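Local coordinates for protein (R)-specific enoyl-CoA hydratase (Pseudomonas aeruginosa, PDB 5CPG) that probably catalyses the reversible, (R)-specific hydration of trans-2-enoyl-CoA to (R)-3-hydroxyacyl-CoA, as a hotdog-fold member of the MaoC dehydratase family, at residues M61-L66 and Q127-E132; A69-V74 and P78-L83; L103-K108 and V114-R119. All coordinates share one frame; numbering follows the deposited sequence.

How the contacts relate
All three contacts belong to the hotdog fold, in which helix 62-73 lies against a five-stranded antiparallel sheet. Contacts 1 and 2 use successive parts of that helix, their centres about 15 Å apart; the first sets it against strand 127-136, the second against the turn leading into strand 81-89. Contact 3 pairs strands 98-109 and 113-121, with its centre about 14 Å from that of contact 1 and 12 Å from that of contact 2. Along the chain, contacts 2 and 3 follow one another inside the loop closed by contact 1. The helix packs both on its own sheet and against the second subunit, whereas no other chain touches the segments of contact 3.

Contact 1: residues M61-L66 and Q127-E132; sequences MLSGAL and QVVDGE
Ser-63, in the first turn of helix 62-73, meets Val-129 of strand 127-136 in a small buried contact made almost wholly by three side-chain atoms. Followed outward from the backbone, the serine first presents CB, which lies 3.6 Å from CG2 of Val-129. One bond further, OG is still beside the same methyl, 3.7 Å from Val-129 CG2, and comes loosely near Val-128 CG2 at 4.4 Å. The hydroxyl is held on the backbone N side of its residue, trans to the carbonyl carbon (chi1 -71°), which lays the CB-OG bond alongside the valine branch. This is van der Waals packing, with a single methyl covering both atoms of the serine.

Val-128 and Val-129 both face Val-120 in a classic beta bulge, consistent with both pointing toward the helix. On the strand itself, Gln-127 NE2 donates to Val-129 O at 3.0 Å, reaching the carbonyl from above its plane.

Helix 62-73 packs here on the sheet as the central helix of the hotdog fold does, and its start is enclosed from several directions. Leu-99 of strand 98-109 also packs on Ser-63, Leu-87 of strand 81-89 touches Val-129, and Val-34 and Phe-31 of the second subunit pack against Leu-62 and Ala-65.

Contact 2: residues A69-V74 and P78-L83; sequences AAIATV and PGTIYL. With GOL (glycerol), chain C.
Ile-71 and Thr-80 turn their CG2 methyls to each other because in both residues this branch lies trans to the backbone N, while Ile-71 CG1 (chi1 -67°) and Thr-80 OG1 (chi1 -56°) stay beside it, the hydroxyl hydrogen-bonded to Gly-77 O. The two side chains cross at about a right angle, with Ile-71 CG2 and Thr-80 CG2 3.9 Å apart. The other branch of the isoleucine runs on extended, so that its CD1 comes 4.1 Å from CE1 of Tyr-82. Ile-71 thus spans the start of strand 81-89 with two methyls. Tyr-82 turns its hydroxyl to Gln-85 and its ring to Phe-89 of the second subunit.

Beyond these methyls the turn closes on the helix end. Ala-72 O lies 3.3 Å from Pro-78 N, but the proline nitrogen has no hydrogen to give. The carbonyl instead accepts from Asn-39 of the second subunit and from a glycerol, probably taken from the crystallisation liquor, whose O1 stands 3.2 Å from Ala-72 O. The same glycerol receives an almost straight bond from Gly-79 N to its O2 (3.1 Å, 171°) and gives one from O3 to Thr-80 O at 2.8 Å. Within the helix, Thr-73 OG1 and Thr-73 N reach Ala-69 O from opposite faces of its carbonyl plane.

The side chains therefore meet through apolar groups, between the last helical turn and the chain leading into strand 81-89, while the glycerol hydroxyls bridge polar backbone atoms of both segments.

Contact 3: residues L103-K108 and V114-R119; sequences LEVLEK and VRMATR
Leu-103 opens the pairing of these two antiparallel strands opposite Thr-118, its CD2 3.8 Å from Thr-118 CG2, in a non-hydrogen-bonded pair that faces helix 62-73. Glu-104 follows in a hydrogen-bonded pair with Ala-117: the two backbones exchange bonds, and Ala-117 N reaches Glu-104 O at 2.7 Å in the carbonyl plane. The side chain of Glu-104, extended with CG trans to the backbone N (chi1 -176°), projects on the opposite face from Leu-103. There Arg-119 grips one oxygen end-on, with NH1 2.8 Å and NH2 3.1 Å from Glu-104 OE1. The oxygen lies in the guanidinium plane, but the carboxylate is turned 64° from it; NH1 arrives nearly in line with the C-O bond and NH2 from above the carboxylate. Ala-117 CB rests against one face of this guanidinium.

Val-105 returns to the face of Leu-103, where CG1 packs 3.9 Å from Val-114 CG1 and CG2 meets the sulfur of Met-116, whose chain is bent at two torsions. At Leu-106 the register slips by one: Leu-106 and Glu-107 both face Arg-115 in a classic beta bulge, with Leu-106 N 2.8 Å from Arg-115 O and a weak second bond from Glu-107 N. The leucine side chain lies over Ala-117. Glu-107 and Arg-115 then run side by side and form a salt bridge, OE1 to NH2; Arg-115 NE also binds a glycerol. Lys-108 ends the segment beside Val-114, its NZ bonded to Tyr-8 O and Leu-11 O.

Leu-103, Val-105, Val-114 and Met-116 thus make one face largely apolar, while two salt bridges cross-link the strands on the other; Glu-102, a second partner of Arg-119, would probably help balance its charge.

Contact 1: residues M61-L66 and Q127-E132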
loop_
_atom_site.group_PDB
_atom_site.type_symbol
_atom_site.label_atom_id
_atom_site.label_comp_id
_atom_site.label_asym_id
_atom_site.label_seq_id
_atom_site.Cartn_x
_atom_site.Cartn_y
_atom_site.Cartn_z
ATOM N N MET A 61 3.515 0.458 -5.055
ATOM C CA MET A 61 2.547 0.109 -4.033
ATOM C C MET A 61 1.349 1.070 -3.946
ATOM O O MET A 61 0.425 0.804 -3.192
ATOM C CB MET A 61 3.260 0.016 -2.677
ATOM C CG MET A 61 2.452 -0.467 -1.488
ATOM S SD MET A 61 1.739 -2.102 -1.731
ATOM C CE MET A 61 3.218 -3.110 -1.581
ATOM N N LEU A 62 1.377 2.180 -4.701
ATOM C CA LEU A 62 0.177 3.022 -4.821
ATOM C C LEU A 62 -1.008 2.140 -5.300
ATOM O O LEU A 62 -2.143 2.303 -4.830
ATOM C CB LEU A 62 0.413 4.204 -5.766
ATOM C CG LEU A 62 -0.806 5.124 -6.028
ATOM C CD1 LEU A 62 -1.280 5.776 -4.742
ATOM C CD2 LEU A 62 -0.475 6.173 -7.079
ATOM N N SER A 63 -0.767 1.172 -6.176
ATOM C CA SER A 63 -1.871 0.316 -6.579
ATOM C C SER A 63 -2.427 -0.535 -5.440
ATOM O O SER A 63 -3.617 -0.820 -5.440
ATOM C CB SER A 63 -1.458 -0.605 -7.720
ATOM O OG SER A 63 -1.300 0.137 -8.915
ATOM N N GLY A 64 -1.572 -0.949 -4.487
ATOM C CA GLY A 64 -2.079 -1.702 -3.345
ATOM C C GLY A 64 -2.989 -0.813 -2.524
ATOM O O GLY A 64 -4.001 -1.235 -2.041
ATOM N N ALA A 65 -2.603 0.449 -2.364
ATOM C CA ALA A 65 -3.463 1.386 -1.694
ATOM C C ALA A 65 -4.839 1.527 -2.366
ATOM O O ALA A 65 -5.874 1.511 -1.692
ATOM C CB ALA A 65 -2.762 2.762 -1.599
ATOM N N LEU A 66 -4.846 1.687 -3.677
ATOM C CA LEU A 66 -6.109 1.853 -4.418
ATOM C C LEU A 66 -6.968 0.598 -4.324
ATOM O O LEU A 66 -8.157 0.691 -4.104
ATOM C CB LEU A 66 -5.804 2.190 -5.891
ATOM C CG LEU A 66 -5.086 3.538 -6.034
ATOM C CD1 LEU A 66 -4.702 3.736 -7.490
ATOM C CD2 LEU A 66 -6.018 4.672 -5.556
ATOM N N GLN A 127 -2.675 -4.092 -18.292
ATOM C CA GLN A 127 -2.715 -4.404 -16.848
ATOM C C GLN A 127 -1.407 -3.978 -16.147
ATOM O O GLN A 127 -0.310 -4.318 -16.573
ATOM C CB GLN A 127 -3.002 -5.904 -16.652
ATOM C CG GLN A 127 -3.212 -6.300 -15.190
ATOM C CD GLN A 127 -3.824 -7.685 -15.061
ATOM O OE1 GLN A 127 -3.947 -8.394 -16.040
ATOM N NE2 GLN A 127 -4.228 -8.057 -13.856
ATOM N N VAL A 128 -1.515 -3.218 -15.060
ATOM C CA VAL A 128 -0.323 -2.787 -14.340
ATOM C C VAL A 128 -0.086 -3.597 -13.060
ATOM O O VAL A 128 1.034 -3.730 -12.614
ATOM C CB VAL A 128 -0.380 -1.296 -14.026
ATOM C CG1 VAL A 128 -0.450 -0.505 -15.324
ATOM C CG2 VAL A 128 -1.549 -0.958 -13.157
ATOM N N VAL A 129 -1.142 -4.181 -12.534
ATOM C CA VAL A 129 -1.049 -5.031 -11.336
ATOM C C VAL A 129 -2.025 -6.179 -11.453
ATOM O O VAL A 129 -3.158 -6.013 -11.893
ATOM C CB VAL A 129 -1.348 -4.215 -10.009
ATOM C CG1 VAL A 129 -1.528 -5.136 -8.806
ATOM C CG2 VAL A 129 -0.261 -3.269 -9.750
ATOM N N ASP A 130 -1.576 -7.361 -11.032
ATOM C CA ASP A 130 -2.460 -8.493 -10.901
ATOM C C ASP A 130 -2.370 -8.979 -9.469
ATOM O O ASP A 130 -1.345 -8.808 -8.806
ATOM C CB ASP A 130 -2.056 -9.613 -11.873
ATOM C CG ASP A 130 -3.111 -10.667 -12.004
ATOM O OD1 ASP A 130 -4.309 -10.340 -11.853
ATOM O OD2 ASP A 130 -2.737 -11.844 -12.214
ATOM N N GLY A 131 -3.414 -9.613 -8.991
ATOM C CA GLY A 131 -3.338 -10.121 -7.630
ATOM C C GLY A 131 -4.660 -10.594 -7.101
ATOM O O GLY A 131 -5.671 -10.607 -7.790
ATOM N N GLU A 132 -4.653 -11.017 -5.840
ATOM C CA GLU A 132 -5.879 -11.454 -5.225
ATOM C C GLU A 132 -5.883 -11.099 -3.729
ATOM O O GLU A 132 -4.823 -10.986 -3.109
ATOM C CB GLU A 132 -6.065 -12.973 -5.449
ATOM C CG GLU A 132 -4.791 -13.828 -5.243
ATOM C CD GLU A 132 -3.794 -13.881 -6.454
ATOM O OE1 GLU A 132 -4.189 -13.642 -7.626
ATOM O OE2 GLU A 132 -2.592 -14.189 -6.221
#

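Contact 2: residues A69-V74 and P78-L83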
loop_
_atom_site.group_PDB
_atom_site.type_symbol
_atom_site.label_atom_id
_atom_site.label_comp_id
_atom_site.label_asym_id
_atom_site.label_seq_id
_atom_site.Cartn_x
_atom_site.Cartn_y
_atom_site.Cartn_z
ATOM N N ALA A 69 -8.680 0.419 -0.965
ATOM C CA ALA A 69 -9.808 1.366 -0.828
ATOM C C ALA A 69 -11.025 0.859 -1.641
ATOM O O ALA A 69 -12.177 1.043 -1.216
ATOM C CB ALA A 69 -9.390 2.776 -1.269
ATOM N N ALA A 70 -10.773 0.230 -2.792
ATOM C CA ALA A 70 -11.878 -0.327 -3.591
ATOM C C ALA A 70 -12.606 -1.372 -2.784
ATOM O O ALA A 70 -13.821 -1.433 -2.765
ATOM C CB ALA A 70 -11.366 -0.941 -4.882
ATOM N N ILE A 71 -11.850 -2.218 -2.107
ATOM C CA ILE A 71 -12.471 -3.309 -1.358
ATOM C C ILE A 71 -13.246 -2.725 -0.173
ATOM O O ILE A 71 -14.407 -3.055 0.101
ATOM C CB ILE A 71 -11.406 -4.294 -0.877
ATOM C CG1 ILE A 71 -10.754 -5.019 -2.082
ATOM C CG2 ILE A 71 -11.970 -5.242 0.200
ATOM C CD1 ILE A 71 -9.637 -5.969 -1.643
ATOM N N ALA A 72 -12.603 -1.783 0.515
ATOM C CA ALA A 72 -13.195 -1.193 1.699
ATOM C C ALA A 72 -14.356 -0.272 1.463
ATOM O O ALA A 72 -15.169 -0.106 2.380
ATOM C CB ALA A 72 -12.115 -0.428 2.484
ATOM N N THR A 73 -14.426 0.352 0.286
ATOM C CA THR A 73 -15.499 1.337 0.054
ATOM C C THR A 73 -16.493 0.944 -1.023
ATOM O O THR A 73 -17.572 1.579 -1.098
ATOM C CB THR A 73 -14.948 2.759 -0.296
ATOM O OG1 THR A 73 -14.278 2.775 -1.559
ATOM C CG2 THR A 73 -13.957 3.233 0.794
ATOM N N VAL A 74 -16.170 -0.060 -1.836
ATOM C CA VAL A 74 -17.055 -0.393 -2.977
ATOM C C VAL A 74 -17.527 -1.840 -2.886
ATOM O O VAL A 74 -18.723 -2.063 -2.793
ATOM C CB VAL A 74 -16.388 -0.165 -4.340
ATOM C CG1 VAL A 74 -17.372 -0.489 -5.461
ATOM C CG2 VAL A 74 -15.932 1.287 -4.474
ATOM N N PRO A 78 -18.105 -1.173 3.350
ATOM C CA PRO A 78 -17.995 -1.057 4.815
ATOM C C PRO A 78 -18.286 -2.333 5.618
ATOM O O PRO A 78 -19.240 -3.034 5.319
ATOM C CB PRO A 78 -19.016 0.035 5.140
ATOM C CG PRO A 78 -18.988 0.901 3.947
ATOM C CD PRO A 78 -18.799 -0.015 2.754
ATOM N N GLY A 79 -17.442 -2.632 6.607
ATOM C CA GLY A 79 -17.578 -3.816 7.420
ATOM C C GLY A 79 -16.662 -4.978 7.029
ATOM O O GLY A 79 -16.615 -5.965 7.701
ATOM N N THR A 80 -15.938 -4.839 5.927
ATOM C CA THR A 80 -14.987 -5.848 5.478
ATOM C C THR A 80 -13.714 -5.888 6.315
ATOM O O THR A 80 -13.202 -4.841 6.708
ATOM C CB THR A 80 -14.611 -5.573 4.032
ATOM O OG1 THR A 80 -15.809 -5.534 3.252
ATOM C CG2 THR A 80 -13.675 -6.628 3.467
ATOM N N ILE A 81 -13.224 -7.095 6.586
ATOM C CA ILE A 81 -11.964 -7.305 7.276
ATOM C C ILE A 81 -10.931 -7.814 6.270
ATOM O O ILE A 81 -11.193 -8.733 5.506
ATOM C CB ILE A 81 -12.098 -8.287 8.433
ATOM C CG1 ILE A 81 -13.074 -7.694 9.456
ATOM C CG2 ILE A 81 -10.756 -8.522 9.095
ATOM C CD1 ILE A 81 -13.238 -8.562 10.681
ATOM N N TYR A 82 -9.777 -7.154 6.225
ATOM C CA TYR A 82 -8.699 -7.511 5.297
ATOM C C TYR A 82 -7.851 -8.561 5.896
ATOM O O TYR A 82 -7.280 -8.356 6.970
ATOM C CB TYR A 82 -7.935 -6.215 4.969
ATOM C CG TYR A 82 -7.292 -6.049 3.592
ATOM C CD1 TYR A 82 -7.452 -6.956 2.570
ATOM C CD2 TYR A 82 -6.605 -4.882 3.313
ATOM C CE1 TYR A 82 -6.848 -6.735 1.294
ATOM C CE2 TYR A 82 -6.010 -4.649 2.053
ATOM C CZ TYR A 82 -6.144 -5.552 1.066
ATOM O OH TYR A 82 -5.541 -5.239 -0.127
ATOM N N LEU A 83 -7.790 -9.726 5.248
ATOM C CA LEU A 83 -6.976 -10.806 5.790
ATOM C C LEU A 83 -5.657 -10.942 5.057
ATOM O O LEU A 83 -4.662 -11.269 5.677
ATOM C CB LEU A 83 -7.711 -12.127 5.739
ATOM C CG LEU A 83 -9.014 -12.104 6.525
ATOM C CD1 LEU A 83 -9.698 -13.418 6.298
ATOM C CD2 LEU A 83 -8.698 -11.950 8.004
HETATM C C1 GOL C . -13.389 -1.389 5.976
HETATM O O1 GOL C . -14.499 -1.667 5.133
HETATM C C2 GOL C . -13.749 -0.681 7.285
HETATM O O2 GOL C . -15.144 -0.755 7.499
HETATM C C3 GOL C . -13.063 -1.398 8.445
HETATM O O3 GOL C . -13.582 -2.718 8.499
#

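Contact 3: residues L103-K108 and V114-R119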
loop_
_atom_site.group_PDB
_atom_site.type_symbol
_atom_site.label_atom_id
_atom_site.label_comp_id
_atom_site.label_asym_id
_atom_site.label_seq_id
_atom_site.Cartn_x
_atom_site.Cartn_y
_atom_site.Cartn_z
ATOM N N LEU A 103 -12.360 -5.290 -9.383
ATOM C CA LEU A 103 -12.496 -6.338 -8.365
ATOM C C LEU A 103 -13.390 -7.406 -8.935
ATOM O O LEU A 103 -14.361 -7.096 -9.614
ATOM C CB LEU A 103 -13.112 -5.802 -7.074
ATOM C CG LEU A 103 -12.371 -4.652 -6.393
ATOM C CD1 LEU A 103 -13.125 -4.272 -5.127
ATOM C CD2 LEU A 103 -10.928 -5.092 -6.102
ATOM N N GLU A 104 -13.127 -8.661 -8.595
ATOM C CA GLU A 104 -14.075 -9.706 -8.984
ATOM C C GLU A 104 -14.166 -10.772 -7.894
ATOM O O GLU A 104 -13.134 -11.251 -7.450
ATOM C CB GLU A 104 -13.637 -10.376 -10.282
ATOM C CG GLU A 104 -14.682 -11.411 -10.769
ATOM C CD GLU A 104 -14.212 -12.178 -12.011
ATOM O OE1 GLU A 104 -13.272 -11.712 -12.697
ATOM O OE2 GLU A 104 -14.782 -13.265 -12.290
ATOM N N VAL A 105 -15.380 -11.155 -7.498
ATOM C CA VAL A 105 -15.517 -12.216 -6.487
ATOM C C VAL A 105 -15.143 -13.577 -7.103
ATOM O O VAL A 105 -15.754 -13.996 -8.096
ATOM C CB VAL A 105 -16.934 -12.286 -5.913
ATOM C CG1 VAL A 105 -17.031 -13.496 -4.963
ATOM C CG2 VAL A 105 -17.352 -10.962 -5.206
ATOM N N LEU A 106 -14.114 -14.246 -6.561
ATOM C CA LEU A 106 -13.644 -15.506 -7.159
ATOM C C LEU A 106 -14.260 -16.704 -6.446
ATOM O O LEU A 106 -14.657 -17.686 -7.082
ATOM C CB LEU A 106 -12.112 -15.635 -7.109
ATOM C CG LEU A 106 -11.239 -14.693 -7.930
ATOM C CD1 LEU A 106 -9.801 -14.981 -7.674
ATOM C CD2 LEU A 106 -11.551 -14.840 -9.470
ATOM N N GLU A 107 -14.344 -16.621 -5.129
ATOM C CA GLU A 107 -14.801 -17.732 -4.290
ATOM C C GLU A 107 -15.462 -17.201 -3.037
ATOM O O GLU A 107 -14.961 -16.240 -2.465
ATOM C CB GLU A 107 -13.626 -18.636 -3.878
ATOM C CG GLU A 107 -12.779 -19.161 -5.024
ATOM C CD GLU A 107 -11.492 -19.830 -4.583
ATOM O OE1 GLU A 107 -11.497 -20.573 -3.574
ATOM O OE2 GLU A 107 -10.466 -19.614 -5.255
ATOM N N LYS A 108 -16.552 -17.829 -2.606
ATOM C CA LYS A 108 -17.091 -17.627 -1.274
ATOM C C LYS A 108 -16.722 -18.833 -0.409
ATOM O O LYS A 108 -16.910 -19.975 -0.817
ATOM C CB LYS A 108 -18.586 -17.414 -1.325
ATOM C CG LYS A 108 -18.931 -16.056 -1.973
ATOM C CD LYS A 108 -20.433 -15.876 -2.199
ATOM C CE LYS A 108 -21.219 -15.942 -0.906
ATOM N NZ LYS A 108 -22.653 -15.587 -1.140
ATOM N N VAL A 114 -13.989 -14.434 1.596
ATOM C CA VAL A 114 -14.109 -14.253 0.151
ATOM C C VAL A 114 -12.730 -14.102 -0.441
ATOM O O VAL A 114 -11.857 -13.487 0.181
ATOM C CB VAL A 114 -14.977 -13.029 -0.173
ATOM C CG1 VAL A 114 -15.022 -12.736 -1.664
ATOM C CG2 VAL A 114 -16.399 -13.202 0.346
ATOM N N ARG A 115 -12.490 -14.758 -1.581
ATOM C CA ARG A 115 -11.302 -14.532 -2.380
ATOM C C ARG A 115 -11.689 -13.615 -3.542
ATOM O O ARG A 115 -12.645 -13.890 -4.257
ATOM C CB ARG A 115 -10.721 -15.877 -2.874
ATOM C CG ARG A 115 -9.553 -15.757 -3.799
ATOM C CD ARG A 115 -8.828 -17.083 -4.047
ATOM N NE ARG A 115 -8.149 -17.510 -2.831
ATOM C CZ ARG A 115 -8.516 -18.554 -2.095
ATOM N NH1 ARG A 115 -7.835 -18.850 -0.993
ATOM N NH2 ARG A 115 -9.550 -19.304 -2.470
ATOM N N MET A 116 -10.984 -12.491 -3.676
ATOM C CA MET A 116 -11.354 -11.413 -4.587
ATOM C C MET A 116 -10.217 -11.217 -5.538
ATOM O O MET A 116 -9.054 -11.072 -5.093
ATOM C CB MET A 116 -11.630 -10.110 -3.809
ATOM C CG MET A 116 -12.165 -8.993 -4.654
ATOM S SD MET A 116 -13.967 -9.066 -4.858
ATOM C CE MET A 116 -14.392 -9.251 -3.141
ATOM N N ALA A 117 -10.488 -11.259 -6.845
ATOM C CA ALA A 117 -9.438 -10.911 -7.786
ATOM C C ALA A 117 -9.267 -9.386 -7.732
ATOM O O ALA A 117 -10.257 -8.682 -7.582
ATOM C CB ALA A 117 -9.794 -11.351 -9.198
ATOM N N THR A 118 -8.032 -8.891 -7.806
ATOM C CA THR A 118 -7.781 -7.450 -7.674
ATOM C C THR A 118 -6.836 -7.034 -8.788
ATOM O O THR A 118 -5.637 -7.217 -8.690
ATOM C CB THR A 118 -7.191 -7.086 -6.279
ATOM O OG1 THR A 118 -5.952 -7.783 -6.104
ATOM C CG2 THR A 118 -8.138 -7.515 -5.159
ATOM N N ARG A 119 -7.379 -6.526 -9.899
ATOM C CA ARG A 119 -6.575 -6.196 -11.065
ATOM C C ARG A 119 -6.559 -4.688 -11.244
ATOM O O ARG A 119 -7.549 -4.033 -10.894
ATOM C CB ARG A 119 -7.151 -6.852 -12.337
ATOM C CG ARG A 119 -7.429 -8.368 -12.157
ATOM C CD ARG A 119 -8.402 -8.897 -13.221
ATOM N NE ARG A 119 -8.778 -10.304 -12.936
ATOM C CZ ARG A 119 -10.026 -10.761 -12.827
ATOM N NH1 ARG A 119 -11.076 -9.969 -13.020
ATOM N NH2 ARG A 119 -10.228 -12.049 -12.573
#